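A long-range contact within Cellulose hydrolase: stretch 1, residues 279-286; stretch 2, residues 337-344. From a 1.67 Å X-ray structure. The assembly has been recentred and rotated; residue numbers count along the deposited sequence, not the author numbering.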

# COMPACT_ATOMS: atom_id res chain seq x y z
N GLU A 279 12.11 2.67 -1.86
CA GLU A 279 13.04 2.39 -2.94
C GLU A 279 12.24 2.08 -4.20
O GLU A 279 11.41 1.17 -4.21
CB GLU A 279 14.01 1.25 -2.58
CG GLU A 279 15.35 1.31 -3.33
CD GLU A 279 15.56 0.13 -4.29
OE1 GLU A 279 14.58 -0.59 -4.56
OE2 GLU A 279 16.70 -0.07 -4.75
N LYS A 280 12.48 2.87 -5.25
CA LYS A 280 11.73 2.81 -6.50
C LYS A 280 11.71 1.46 -7.18
O LYS A 280 10.65 0.95 -7.51
CB LYS A 280 12.29 3.81 -7.50
CG LYS A 280 11.39 4.96 -7.78
CD LYS A 280 12.08 5.97 -8.69
CE LYS A 280 11.54 7.34 -8.45
NZ LYS A 280 12.41 8.38 -9.07
N HIS A 281 12.90 0.93 -7.46
CA HIS A 281 13.00 -0.31 -8.21
C HIS A 281 12.25 -1.44 -7.52
O HIS A 281 11.46 -2.15 -8.13
CB HIS A 281 14.46 -0.72 -8.41
CG HIS A 281 14.60 -2.07 -9.03
ND1 HIS A 281 14.56 -2.28 -10.39
CD2 HIS A 281 14.72 -3.30 -8.46
CE1 HIS A 281 14.68 -3.57 -10.64
NE2 HIS A 281 14.77 -4.21 -9.49
N SER A 282 12.48 -1.60 -6.22
CA SER A 282 11.79 -2.65 -5.48
C SER A 282 10.29 -2.42 -5.50
O SER A 282 9.53 -3.35 -5.72
CB SER A 282 12.29 -2.71 -4.04
OG SER A 282 13.65 -3.12 -4.00
N LYS A 283 9.88 -1.18 -5.27
CA LYS A 283 8.45 -0.88 -5.23
C LYS A 283 7.76 -1.21 -6.57
O LYS A 283 6.67 -1.79 -6.59
CB LYS A 283 8.22 0.58 -4.87
CG LYS A 283 6.76 0.93 -4.62
CD LYS A 283 6.50 2.41 -4.89
CE LYS A 283 7.18 3.33 -3.91
NZ LYS A 283 7.05 4.77 -4.36
N TRP A 284 8.40 -0.83 -7.67
CA TRP A 284 7.83 -1.08 -8.99
C TRP A 284 7.77 -2.58 -9.27
O TRP A 284 6.73 -3.11 -9.69
CB TRP A 284 8.64 -0.37 -10.08
CG TRP A 284 8.59 1.15 -9.97
CD1 TRP A 284 7.83 1.88 -9.10
CD2 TRP A 284 9.34 2.09 -10.74
NE1 TRP A 284 8.05 3.22 -9.30
CE2 TRP A 284 8.98 3.38 -10.29
CE3 TRP A 284 10.28 1.98 -11.78
CZ2 TRP A 284 9.53 4.55 -10.84
CZ3 TRP A 284 10.83 3.16 -12.32
CH2 TRP A 284 10.45 4.42 -11.85
N LEU A 285 8.88 -3.28 -9.01
CA LEU A 285 8.94 -4.73 -9.16
C LEU A 285 7.90 -5.47 -8.29
O LEU A 285 7.29 -6.44 -8.73
CB LEU A 285 10.34 -5.23 -8.83
CG LEU A 285 10.61 -6.73 -9.05
CD1 LEU A 285 10.42 -7.08 -10.54
CD2 LEU A 285 12.00 -7.09 -8.59
N TYR A 286 7.74 -5.03 -7.05
CA TYR A 286 6.77 -5.64 -6.15
C TYR A 286 5.35 -5.51 -6.70
O TYR A 286 4.59 -6.48 -6.77
CB TYR A 286 6.87 -5.00 -4.76
CG TYR A 286 5.95 -5.64 -3.73
CD1 TYR A 286 4.65 -5.18 -3.55
CD2 TYR A 286 6.38 -6.71 -2.95
CE1 TYR A 286 3.81 -5.77 -2.63
CE2 TYR A 286 5.54 -7.28 -2.02
CZ TYR A 286 4.26 -6.82 -1.87
OH TYR A 286 3.42 -7.40 -0.95
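Stretch 2, residues 337-344: AIIKPADL

Stretch 2 lies along one side of the helix formed by residues 280–286 and runs against it: the strand 338–340 and the helix point in nearly opposite N-to-C directions, with a signed crossing angle of -158° and a closest axial approach of 8.9 Å. The register follows from this arrangement, the start of the strand meeting the later part of the helical segment (Leu285 CA to Ile338 CA, 6.7 Å) and the segment beyond it meeting the first turn (His281 CA to Ala342 CA, 5.6 Å).

Ala337 is out of reach, and contact begins at Ile338, a buried residue (chi1 m, chi2 m) whose CA-to-CB bond points toward the helix. Its CD1 lies 4.4 Å from Trp284 CB and its CG1 4.4 Å from Leu285 CD1, while CG2 reaches to 3.8 Å from His281 CE1. The CA-to-CB bond of Ile339 points sideways, and the residue contributes its backbone instead: its carbonyl O accepts a hydrogen bond from His281 ND1 (3.0 Å), near the plane of the imidazole. Lys340, still extended, lays its aliphatic chain over one face of the same ring, with CD 3.5 Å from His281 NE2 in a CH-pi contact. A water bridges Lys340 NZ and His281 NE2, at 2.9 Å from each.

The strand ends before Pro341, which follows a cis peptide bond and directs its CB away from the helix. Ala342, with phi/psi of -92/-27°, points back toward it. Its small methyl group packs between the helix start and the indole, CB lying 3.9 Å from Lys280 CB and 3.7 Å from Trp284 CZ3. Strand conformation resumes at Asp343, whose carboxylate forms a salt bridge with Lys280 (OD1 to NZ, 3.2 Å). A second water donates to Asp343 OD2 (2.5 Å) and accepts from Lys280 N (3.1 Å), linking the carboxylate to the helix start. Leu344 lies beyond reach.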

# COMPACT_ATOMS: atom_id res chain seq x y z
N ALA A 337 7.73 -3.74 -18.40
CA ALA A 337 9.18 -3.82 -18.32
C ALA A 337 9.66 -3.08 -17.07
O ALA A 337 9.09 -2.06 -16.67
CB ALA A 337 9.82 -3.26 -19.59
N ILE A 338 10.71 -3.60 -16.43
CA ILE A 338 11.26 -2.98 -15.23
C ILE A 338 12.76 -2.71 -15.44
O ILE A 338 13.52 -3.64 -15.77
CB ILE A 338 11.06 -3.88 -13.98
CG1 ILE A 338 9.58 -4.28 -13.82
CG2 ILE A 338 11.56 -3.18 -12.74
CD1 ILE A 338 8.65 -3.11 -13.46
N ILE A 339 13.18 -1.45 -15.28
CA ILE A 339 14.59 -1.09 -15.40
C ILE A 339 15.32 -1.10 -14.05
O ILE A 339 14.71 -0.89 -12.99
CB ILE A 339 14.78 0.32 -16.03
CG1 ILE A 339 14.26 1.41 -15.09
CG2 ILE A 339 14.12 0.39 -17.40
CD1 ILE A 339 14.57 2.83 -15.57
N LYS A 340 16.63 -1.36 -14.10
CA LYS A 340 17.51 -1.30 -12.92
C LYS A 340 18.86 -0.71 -13.34
O LYS A 340 19.55 -1.30 -14.18
CB LYS A 340 17.70 -2.69 -12.30
CG LYS A 340 18.19 -2.68 -10.87
CD LYS A 340 18.20 -4.08 -10.26
CE LYS A 340 18.61 -4.05 -8.79
NZ LYS A 340 18.80 -5.41 -8.24
N PRO A 341 19.25 0.43 -12.76
CA PRO A 341 18.58 1.12 -11.65
C PRO A 341 17.47 2.05 -12.12
O PRO A 341 17.47 2.47 -13.28
CB PRO A 341 19.72 1.92 -11.01
CG PRO A 341 20.60 2.28 -12.18
CD PRO A 341 20.50 1.11 -13.15
N ALA A 342 16.56 2.38 -11.22
CA ALA A 342 15.53 3.38 -11.50
C ALA A 342 16.00 4.76 -11.05
O ALA A 342 15.54 5.77 -11.57
CB ALA A 342 14.23 3.01 -10.80
N ASP A 343 16.89 4.78 -10.07
CA ASP A 343 17.53 6.01 -9.62
C ASP A 343 19.03 5.92 -9.85
O ASP A 343 19.70 5.06 -9.27
CB ASP A 343 17.25 6.27 -8.14
CG ASP A 343 15.93 7.00 -7.91
OD1 ASP A 343 15.54 7.84 -8.74
OD2 ASP A 343 15.30 6.73 -6.87
N LEU A 344 19.56 6.80 -10.69
CA LEU A 344 20.99 6.80 -10.94
C LEU A 344 21.67 7.93 -10.16
O LEU A 344 21.43 9.10 -10.43
CB LEU A 344 21.27 6.93 -12.43
CG LEU A 344 22.74 6.98 -12.82
CD1 LEU A 344 23.41 5.69 -12.35
CD2 LEU A 344 22.89 7.15 -14.32
O HOH W 1 14.95 4.81 -5.34
O HOH W 2 16.08 -6.29 -8.02